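Local coordinates for protein UDP-N-acetylglucosamine 2-epimerase (Methanocaldococcus jannaschii, PDB 4NES) that probably catalyses the reversible epimerization at C-2 of UDP-N-acetylglucosamine to UDP-N-acetylmannosamine, working as a homodimer with a GT-B fold, at residues Ile6-Glu12 against Gln93-Val99; Thr35-Tyr39 against Ile62-Thr66. All coordinates share one frame; numbering follows the deposited sequence.

Interaction 1 of 2, residues Ile6-Glu12 against Gln93-Val99; sequences ILGTRPE and QGDTNTV. With UDP (uridine-5'-diphosphate), chain C; UD1 (uridine-diphosphate-N-acetylglucosamine), chain B.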
loop_
_atom_site.group_PDB
_atom_site.type_symbol
_atom_site.label_atom_id
_atom_site.label_comp_id
_atom_site.label_asym_id
_atom_site.label_seq_id
_atom_site.Cartn_x
_atom_site.Cartn_y
_atom_site.Cartn_z
ATOM N N ILE A 6 4.873 11.209 -12.290
ATOM C CA ILE A 6 3.489 11.380 -11.876
ATOM C C ILE A 6 3.455 12.318 -10.679
ATOM O O ILE A 6 4.128 12.068 -9.682
ATOM C CB ILE A 6 2.861 10.030 -11.492
ATOM C CG1 ILE A 6 2.976 9.058 -12.663
ATOM C CG2 ILE A 6 1.403 10.212 -11.046
ATOM C CD1 ILE A 6 2.391 7.691 -12.396
ATOM N N LEU A 7 2.689 13.401 -10.792
ATOM C CA LEU A 7 2.578 14.380 -9.717
ATOM C C LEU A 7 1.147 14.892 -9.595
ATOM O O LEU A 7 0.335 14.741 -10.510
ATOM C CB LEU A 7 3.550 15.551 -9.946
ATOM C CG LEU A 7 3.393 16.400 -11.217
ATOM C CD1 LEU A 7 2.276 17.435 -11.098
ATOM C CD2 LEU A 7 4.702 17.091 -11.577
ATOM N N GLY A 8 0.850 15.519 -8.465
ATOM C CA GLY A 8 -0.478 16.065 -8.266
ATOM C C GLY A 8 -0.591 17.410 -7.571
ATOM O O GLY A 8 -1.574 18.102 -7.777
ATOM N N THR A 9 0.390 17.769 -6.742
ATOM C CA THR A 9 0.207 18.843 -5.751
ATOM C C THR A 9 1.350 19.849 -5.739
ATOM O O THR A 9 2.451 19.559 -6.210
ATOM C CB THR A 9 0.076 18.289 -4.311
ATOM O OG1 THR A 9 1.321 17.696 -3.913
ATOM C CG2 THR A 9 -1.058 17.275 -4.213
ATOM N N ARG A 10 1.076 21.021 -5.169
ATOM C CA ARG A 10 2.074 22.077 -4.989
ATOM C C ARG A 10 3.484 21.610 -4.559
ATOM O O ARG A 10 4.453 21.884 -5.264
ATOM C CB ARG A 10 1.549 23.161 -4.039
ATOM C CG ARG A 10 2.633 24.126 -3.575
ATOM C CD ARG A 10 2.031 25.281 -2.778
ATOM N NE ARG A 10 1.603 24.893 -1.430
ATOM C CZ ARG A 10 0.966 25.697 -0.591
ATOM N NH1 ARG A 10 0.635 26.925 -0.967
ATOM N NH2 ARG A 10 0.639 25.265 0.621
ATOM N N PRO A 11 3.616 20.918 -3.410
ATOM C CA PRO A 11 4.979 20.550 -2.982
ATOM C C PRO A 11 5.684 19.592 -3.930
ATOM O O PRO A 11 6.911 19.665 -4.051
ATOM C CB PRO A 11 4.750 19.869 -1.625
ATOM C CG PRO A 11 3.313 19.394 -1.673
ATOM C CD PRO A 11 2.598 20.452 -2.444
ATOM N N GLU A 12 4.938 18.714 -4.596
ATOM C CA GLU A 12 5.529 17.793 -5.564
ATOM C C GLU A 12 6.105 18.545 -6.743
ATOM O O GLU A 12 7.179 18.198 -7.242
ATOM C CB GLU A 12 4.487 16.801 -6.082
ATOM C CG GLU A 12 3.921 15.841 -5.040
ATOM C CD GLU A 12 2.719 15.107 -5.588
ATOM O OE1 GLU A 12 1.583 15.384 -5.142
ATOM O OE2 GLU A 12 2.904 14.262 -6.485
ATOM N N GLN A 93 7.154 11.651 -6.081
ATOM C CA GLN A 93 7.857 12.411 -5.052
ATOM C C GLN A 93 6.998 12.601 -3.833
ATOM O O GLN A 93 5.937 13.204 -3.910
ATOM C CB GLN A 93 8.250 13.804 -5.577
ATOM C CG GLN A 93 9.166 14.630 -4.640
ATOM C CD GLN A 93 8.454 15.220 -3.430
ATOM O OE1 GLN A 93 7.409 15.852 -3.550
ATOM N NE2 GLN A 93 9.024 15.006 -2.257
ATOM N N GLY A 94 7.478 12.115 -2.701
ATOM C CA GLY A 94 6.863 12.456 -1.428
ATOM C C GLY A 94 5.799 11.497 -0.917
ATOM O O GLY A 94 5.985 10.273 -0.875
ATOM N N ASP A 95 4.670 12.062 -0.503
ATOM C CA ASP A 95 3.750 11.303 0.335
ATOM C C ASP A 95 2.262 11.651 0.172
ATOM O O ASP A 95 1.453 11.399 1.073
ATOM C CB ASP A 95 4.174 11.461 1.796
ATOM C CG ASP A 95 4.269 12.908 2.214
ATOM O OD1 ASP A 95 3.661 13.769 1.545
ATOM O OD2 ASP A 95 4.960 13.196 3.210
ATOM N N THR A 96 1.884 12.196 -0.971
ATOM C CA THR A 96 0.488 12.538 -1.214
ATOM C C THR A 96 -0.261 11.320 -1.741
ATOM O O THR A 96 0.348 10.302 -2.072
ATOM C CB THR A 96 0.377 13.683 -2.230
ATOM O OG1 THR A 96 0.855 13.218 -3.499
ATOM C CG2 THR A 96 1.216 14.876 -1.784
ATOM N N ASN A 97 -1.583 11.424 -1.837
ATOM C CA ASN A 97 -2.359 10.335 -2.429
ATOM C C ASN A 97 -1.945 10.049 -3.874
ATOM O O ASN A 97 -1.986 8.904 -4.315
ATOM C CB ASN A 97 -3.862 10.602 -2.346
ATOM C CG ASN A 97 -4.410 10.416 -0.950
ATOM O OD1 ASN A 97 -3.725 9.921 -0.053
ATOM N ND2 ASN A 97 -5.667 10.806 -0.759
ATOM N N THR A 98 -1.531 11.088 -4.595
ATOM C CA THR A 98 -1.030 10.919 -5.949
ATOM C C THR A 98 0.178 9.985 -5.983
ATOM O O THR A 98 0.279 9.124 -6.862
ATOM C CB THR A 98 -0.662 12.275 -6.558
ATOM O OG1 THR A 98 -1.868 13.002 -6.837
ATOM C CG2 THR A 98 0.124 12.082 -7.844
ATOM N N VAL A 99 1.081 10.139 -5.014
ATOM C CA VAL A 99 2.283 9.312 -4.936
ATOM C C VAL A 99 1.918 7.842 -4.748
ATOM O O VAL A 99 2.416 6.965 -5.459
ATOM C CB VAL A 99 3.181 9.769 -3.773
ATOM C CG1 VAL A 99 4.323 8.788 -3.540
ATOM C CG2 VAL A 99 3.697 11.166 -4.044
HETATM N N1 UDP C . 4.821 27.335 -0.726
HETATM C C2 UDP C . 4.622 28.259 -1.696
HETATM N N3 UDP C . 3.710 29.238 -1.511
HETATM C C4 UDP C . 2.971 29.337 -0.385
HETATM C C5 UDP C . 3.147 28.397 0.640
HETATM C C6 UDP C . 4.091 27.387 0.426
HETATM O O2 UDP C . 5.270 28.213 -2.744
HETATM O O4 UDP C . 2.039 30.362 -0.250
HETATM C "C1'" UDP C . 5.766 26.216 -0.886
HETATM C "C2'" UDP C . 6.842 26.091 0.058
HETATM O "O2'" UDP C . 7.887 26.983 -0.260
HETATM C "C3'" UDP C . 7.200 24.669 -0.027
HETATM C "C4'" UDP C . 5.957 24.014 -0.408
HETATM O "O4'" UDP C . 5.014 25.023 -0.672
HETATM O "O3'" UDP C . 8.185 24.384 -0.981
HETATM C "C5'" UDP C . 5.378 23.154 0.664
HETATM O "O5'" UDP C . 4.118 22.642 0.305
HETATM P PA UDP C . 2.977 22.359 1.368
HETATM O O1A UDP C . 1.650 22.703 0.728
HETATM O O2A UDP C . 3.248 23.168 2.618
HETATM O O3A UDP C . 2.950 20.808 1.659
HETATM P PB UDP C . 3.860 19.824 2.473
HETATM O O1B UDP C . 5.324 20.185 2.275
HETATM O O2B UDP C . 3.450 19.873 3.923
HETATM O O3B UDP C . 3.512 18.495 1.863
HETATM C "C1'" UD1 B . -2.528 17.460 0.039
HETATM C "C2'" UD1 B . -1.709 16.328 0.580
HETATM C "C3'" UD1 B . -0.764 16.786 1.582
HETATM C "C4'" UD1 B . 0.084 17.893 1.121
HETATM C "C5'" UD1 B . -0.758 18.987 0.514
HETATM C "C6'" UD1 B . 0.058 20.033 -0.145
HETATM C "C7'" UD1 B . -2.950 14.082 0.582
HETATM C "C8'" UD1 B . -3.854 13.157 1.341
HETATM N "N2'" UD1 B . -2.602 15.329 1.223
HETATM O "O1'" UD1 B . -3.281 18.000 1.065
HETATM O "O3'" UD1 B . 0.064 15.683 1.995
HETATM O "O4'" UD1 B . 0.849 18.425 2.190
HETATM O "O5'" UD1 B . -1.619 18.465 -0.493
HETATM O "O6'" UD1 B . -0.485 21.300 -0.104
HETATM O "O7'" UD1 B . -2.534 13.783 -0.540
HETATM N N1 UD1 B . -8.349 22.560 -2.476
HETATM C C2 UD1 B . -8.607 23.580 -3.297
HETATM N N3 UD1 B . -7.889 23.754 -4.406
HETATM C C4 UD1 B . -6.905 22.906 -4.733
HETATM C C5 UD1 B . -6.608 21.836 -3.901
HETATM C C6 UD1 B . -7.358 21.678 -2.747
HETATM O O2 UD1 B . -9.493 24.372 -3.039
HETATM O O4 UD1 B . -6.184 23.100 -5.875
HETATM C C1B UD1 B . -9.125 22.362 -1.230
HETATM C C2B UD1 B . -10.383 21.609 -1.401
HETATM O "O2'" UD1 B . -11.356 22.113 -0.519
HETATM C C3B UD1 B . -10.020 20.264 -1.019
HETATM C C4B UD1 B . -9.070 20.505 0.097
HETATM O O4B UD1 B . -8.347 21.670 -0.251
HETATM O O3B UD1 B . -11.101 19.447 -0.645
HETATM C C5B UD1 B . -8.121 19.380 0.301
HETATM O O5B UD1 B . -7.427 18.966 -0.849
HETATM P PA UD1 B . -6.604 17.649 -0.837
HETATM O O1A UD1 B . -7.528 16.509 -0.540
HETATM O O2A UD1 B . -5.921 17.503 -2.157
HETATM O O3A UD1 B . -5.590 17.704 0.352
HETATM P PB UD1 B . -4.576 18.856 0.786
HETATM O O1B UD1 B . -5.041 19.395 2.100
HETATM O O2B UD1 B . -4.374 19.851 -0.324
HETATM O O HOH W 1 5.058 12.950 -7.281
#
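Glu12, a buried residue, runs across to Gln93 and Thr96. Its CB starts 4.0 Å from Gln93 OE1, and CG passes the backbone O of Gln93. CG lies anti to its own carbonyl carbon (chi1 -65°), and the chain beyond it is extended, which carries the carboxylate to the loop ahead of helix 97-108. There OE1 takes two hydroxyl bonds. Thr9 OG1 donates to Glu12 OE1 over 2.6 Å, close to the carboxylate plane on its anti side, whereas Thr96 OG1 comes at Glu12 OE1 from well above that plane, at 2.8 Å. The other oxygen, OE2, accepts a weak bond from Gly8 N. A water lies 2.6 Å from Glu12 OE2, within hydrogen-bonding distance; it also contacts Ile6 O and accepts from Gln93 N.

In this Rossmann-like domain of the GT-B fold, strands 3-7 and 89-93, first and fourth along the sheet's chain order, are parallel neighbours where the strand order reverses direction; both segments leave the sheet here, for helices 10-23 and 97-108. Thr98 presses its CG2 against the carbonyl carbon of Leu7 at 3.5 Å; its OG1 is bonded to Gln37. A side chain on Gly8 would run into that hydroxyl.

The starts of both helices also reach the nucleotides. Asn97 N donates to the acetyl oxygen O7' of UD1 at 2.9 Å. Arg10 meets O1A of UDP with the edge of its guanidinium, through NE and, at 2.8 Å, through NH2, while one face lies over uracil C5. Pro11 CB rests 3.4 Å from O5' of UDP, with CD against the sugar of UD1.

Interaction 2 of 2, residues Thr35-Tyr39 against Ile62-Thr66; sequences TNQHY and IGSGT. With UD1 (uridine-diphosphate-N-acetylglucosamine), chain B.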
loop_
_atom_site.group_PDB
_atom_site.type_symbol
_atom_site.label_atom_id
_atom_site.label_comp_id
_atom_site.label_asym_id
_atom_site.label_seq_id
_atom_site.Cartn_x
_atom_site.Cartn_y
_atom_site.Cartn_z
ATOM N N THR A 35 -2.140 14.348 -12.015
ATOM C CA THR A 35 -3.452 13.883 -11.566
ATOM C C THR A 35 -4.414 15.043 -11.371
ATOM O O THR A 35 -5.630 14.839 -11.253
ATOM C CB THR A 35 -3.376 13.133 -10.233
ATOM O OG1 THR A 35 -2.833 14.021 -9.244
ATOM C CG2 THR A 35 -2.509 11.892 -10.360
ATOM N N ASN A 36 -3.862 16.254 -11.298
ATOM C CA ASN A 36 -4.636 17.451 -11.005
ATOM C C ASN A 36 -5.346 17.322 -9.669
ATOM O O ASN A 36 -6.461 17.816 -9.505
ATOM C CB ASN A 36 -5.621 17.785 -12.135
ATOM C CG ASN A 36 -4.977 17.715 -13.506
ATOM O OD1 ASN A 36 -5.302 16.835 -14.295
ATOM N ND2 ASN A 36 -4.059 18.641 -13.799
ATOM N N GLN A 37 -4.686 16.654 -8.723
ATOM C CA GLN A 37 -5.136 16.643 -7.338
ATOM C C GLN A 37 -5.287 18.080 -6.860
ATOM O O GLN A 37 -6.295 18.444 -6.254
ATOM C CB GLN A 37 -4.157 15.872 -6.442
ATOM C CG GLN A 37 -4.648 15.820 -5.003
ATOM C CD GLN A 37 -3.775 14.995 -4.069
ATOM O OE1 GLN A 37 -2.992 14.137 -4.491
ATOM N NE2 GLN A 37 -3.903 15.268 -2.785
ATOM N N HIS A 38 -4.269 18.893 -7.147
ATOM C CA HIS A 38 -4.353 20.345 -7.003
ATOM C C HIS A 38 -4.652 20.965 -8.355
ATOM O O HIS A 38 -4.123 20.512 -9.374
ATOM C CB HIS A 38 -3.056 20.907 -6.433
ATOM C CG HIS A 38 -2.908 20.664 -4.967
ATOM N ND1 HIS A 38 -1.876 21.173 -4.223
ATOM C CD2 HIS A 38 -3.698 19.964 -4.119
ATOM C CE1 HIS A 38 -2.037 20.811 -2.958
ATOM N NE2 HIS A 38 -3.133 20.074 -2.874
ATOM N N TYR A 39 -5.492 22.001 -8.356
ATOM C CA TYR A 39 -6.061 22.548 -9.590
ATOM C C TYR A 39 -6.215 24.064 -9.524
ATOM O O TYR A 39 -6.219 24.729 -10.566
ATOM C CB TYR A 39 -7.423 21.900 -9.883
ATOM C CG TYR A 39 -8.269 21.765 -8.649
ATOM C CD1 TYR A 39 -9.101 22.789 -8.234
ATOM C CD2 TYR A 39 -8.209 20.614 -7.877
ATOM C CE1 TYR A 39 -9.860 22.674 -7.088
ATOM C CE2 TYR A 39 -8.959 20.486 -6.723
ATOM C CZ TYR A 39 -9.790 21.515 -6.338
ATOM O OH TYR A 39 -10.533 21.398 -5.192
ATOM N N ILE A 62 -8.553 14.652 -11.566
ATOM C CA ILE A 62 -9.139 13.927 -10.441
ATOM C C ILE A 62 -9.671 14.886 -9.381
ATOM O O ILE A 62 -10.793 14.733 -8.882
ATOM C CB ILE A 62 -8.112 12.991 -9.780
ATOM C CG1 ILE A 62 -7.502 12.031 -10.806
ATOM C CG2 ILE A 62 -8.758 12.219 -8.628
ATOM C CD1 ILE A 62 -8.521 11.159 -11.508
ATOM N N GLY A 63 -8.848 15.862 -9.011
ATOM C CA GLY A 63 -9.258 16.856 -8.038
ATOM C C GLY A 63 -9.502 16.311 -6.652
ATOM O O GLY A 63 -8.878 15.326 -6.232
ATOM N N SER A 64 -10.433 16.950 -5.952
ATOM C CA SER A 64 -10.668 16.692 -4.542
ATOM C C SER A 64 -11.656 15.566 -4.289
ATOM O O SER A 64 -12.472 15.220 -5.146
ATOM C CB SER A 64 -11.154 17.964 -3.856
ATOM O OG SER A 64 -10.198 18.999 -4.034
ATOM N N GLY A 65 -11.576 15.008 -3.088
ATOM C CA GLY A 65 -12.510 13.988 -2.660
ATOM C C GLY A 65 -11.984 13.321 -1.417
ATOM O O GLY A 65 -10.897 13.648 -0.928
ATOM N N THR A 66 -12.754 12.375 -0.896
ATOM C CA THR A 66 -12.286 11.589 0.228
ATOM C C THR A 66 -11.201 10.638 -0.273
ATOM O O THR A 66 -11.027 10.472 -1.478
ATOM C CB THR A 66 -13.439 10.831 0.898
ATOM O OG1 THR A 66 -14.176 10.125 -0.101
ATOM C CG2 THR A 66 -14.378 11.814 1.595
HETATM C "C1'" UD1 B . -2.528 17.460 0.039
HETATM C "C2'" UD1 B . -1.709 16.328 0.580
HETATM C "C3'" UD1 B . -0.764 16.786 1.582
HETATM C "C4'" UD1 B . 0.084 17.893 1.121
HETATM C "C5'" UD1 B . -0.758 18.987 0.514
HETATM C "C6'" UD1 B . 0.058 20.033 -0.145
HETATM C "C7'" UD1 B . -2.950 14.082 0.582
HETATM C "C8'" UD1 B . -3.854 13.157 1.341
HETATM N "N2'" UD1 B . -2.602 15.329 1.223
HETATM O "O1'" UD1 B . -3.281 18.000 1.065
HETATM O "O3'" UD1 B . 0.064 15.683 1.995
HETATM O "O4'" UD1 B . 0.849 18.425 2.190
HETATM O "O5'" UD1 B . -1.619 18.465 -0.493
HETATM O "O6'" UD1 B . -0.485 21.300 -0.104
HETATM O "O7'" UD1 B . -2.534 13.783 -0.540
HETATM N N1 UD1 B . -8.349 22.560 -2.476
HETATM C C2 UD1 B . -8.607 23.580 -3.297
HETATM N N3 UD1 B . -7.889 23.754 -4.406
HETATM C C4 UD1 B . -6.905 22.906 -4.733
HETATM C C5 UD1 B . -6.608 21.836 -3.901
HETATM C C6 UD1 B . -7.358 21.678 -2.747
HETATM O O2 UD1 B . -9.493 24.372 -3.039
HETATM O O4 UD1 B . -6.184 23.100 -5.875
HETATM C C1B UD1 B . -9.125 22.362 -1.230
HETATM C C2B UD1 B . -10.383 21.609 -1.401
HETATM O "O2'" UD1 B . -11.356 22.113 -0.519
HETATM C C3B UD1 B . -10.020 20.264 -1.019
HETATM C C4B UD1 B . -9.070 20.505 0.097
HETATM O O4B UD1 B . -8.347 21.670 -0.251
HETATM O O3B UD1 B . -11.101 19.447 -0.645
HETATM C C5B UD1 B . -8.121 19.380 0.301
HETATM O O5B UD1 B . -7.427 18.966 -0.849
HETATM P PA UD1 B . -6.604 17.649 -0.837
HETATM O O1A UD1 B . -7.528 16.509 -0.540
HETATM O O2A UD1 B . -5.921 17.503 -2.157
HETATM O O3A UD1 B . -5.590 17.704 0.352
HETATM P PB UD1 B . -4.576 18.856 0.786
HETATM O O1B UD1 B . -5.041 19.395 2.100
HETATM O O2B UD1 B . -4.374 19.851 -0.324
HETATM O O HOH W 2 -7.773 17.898 -4.050
#
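Tyr39 turns its ring toward Ser64 by placing CG between its own backbone N and carbonyl carbon (chi1 43°), and chi2 of 88° stands the ring so that one face looks onto the uracil of UD1. Ser64 OG, anti to its carbonyl carbon, then lies in the plane of that ring at its edge. Tyr39 OH and Ser64 OG share a hydrogen bond of 2.7 Å. Over the centre of the ring sits uracil O4 of UD1, and Tyr39 N donates to this same O4 in an almost straight line, 2.8 Å long, so one residue holds the base by both backbone and face.

Further back the two loops are joined by backbone: Ile62 N donates to Thr35 O at 2.9 Å, and a weaker, bent bond runs from Gly63 N to Asn36 O. Gly63 has a positive phi, which favours glycine at this position, and its CA lies 3.9 Å from Tyr39 CE2.

The diphosphate is gripped from the 35-39 side. Gln37 NE2 donates to the acetyl O7' and to O2A of UD1, both nearly straight, while its OE1 is bonded to Thr98. A water bridges Gln37 O, Ser64 OG and O2A of UD1. His38 NE2 donates to O2B of UD1 at 2.8 Å, and its ND1 is bonded to Arg10 N. A leucine in place of His38 would probably leave both O2B and the backbone NH of Arg10 without this partner.

Together the loops form one wall of the UDP-GlcNAc pocket. Segment 35-39 follows strand 30-34, next to strand 3-7 in the parallel sheet; segment 62-66 follows edge strand 58-59 and leads into helix 67-85, whose Met74 packs on Thr35, Gln37 and Ile62.

How the interactions relate
Interaction 1 is wholly buried, beside the ligand pocket, while interaction 2, whose centre is about 11 Å from that of interaction 1, is only partly buried, with Tyr39 exposed. Along the chain 35-39 and 62-66 fall inside the loop closed by 6-12 and 93-99, and all four segments sit at the C-terminal ends of parallel strands. Interaction 1 relies on a buried glutamate fed by hydroxyls; interaction 2 on backbone pairing and an aromatic ring against a base. They meet at Thr98 OG1, 2.8 Å from Thr35 OG1 and probably hydrogen-bonded to it. Both touch UD1, on its acetyl group, but interaction 1 alone also holds UDP.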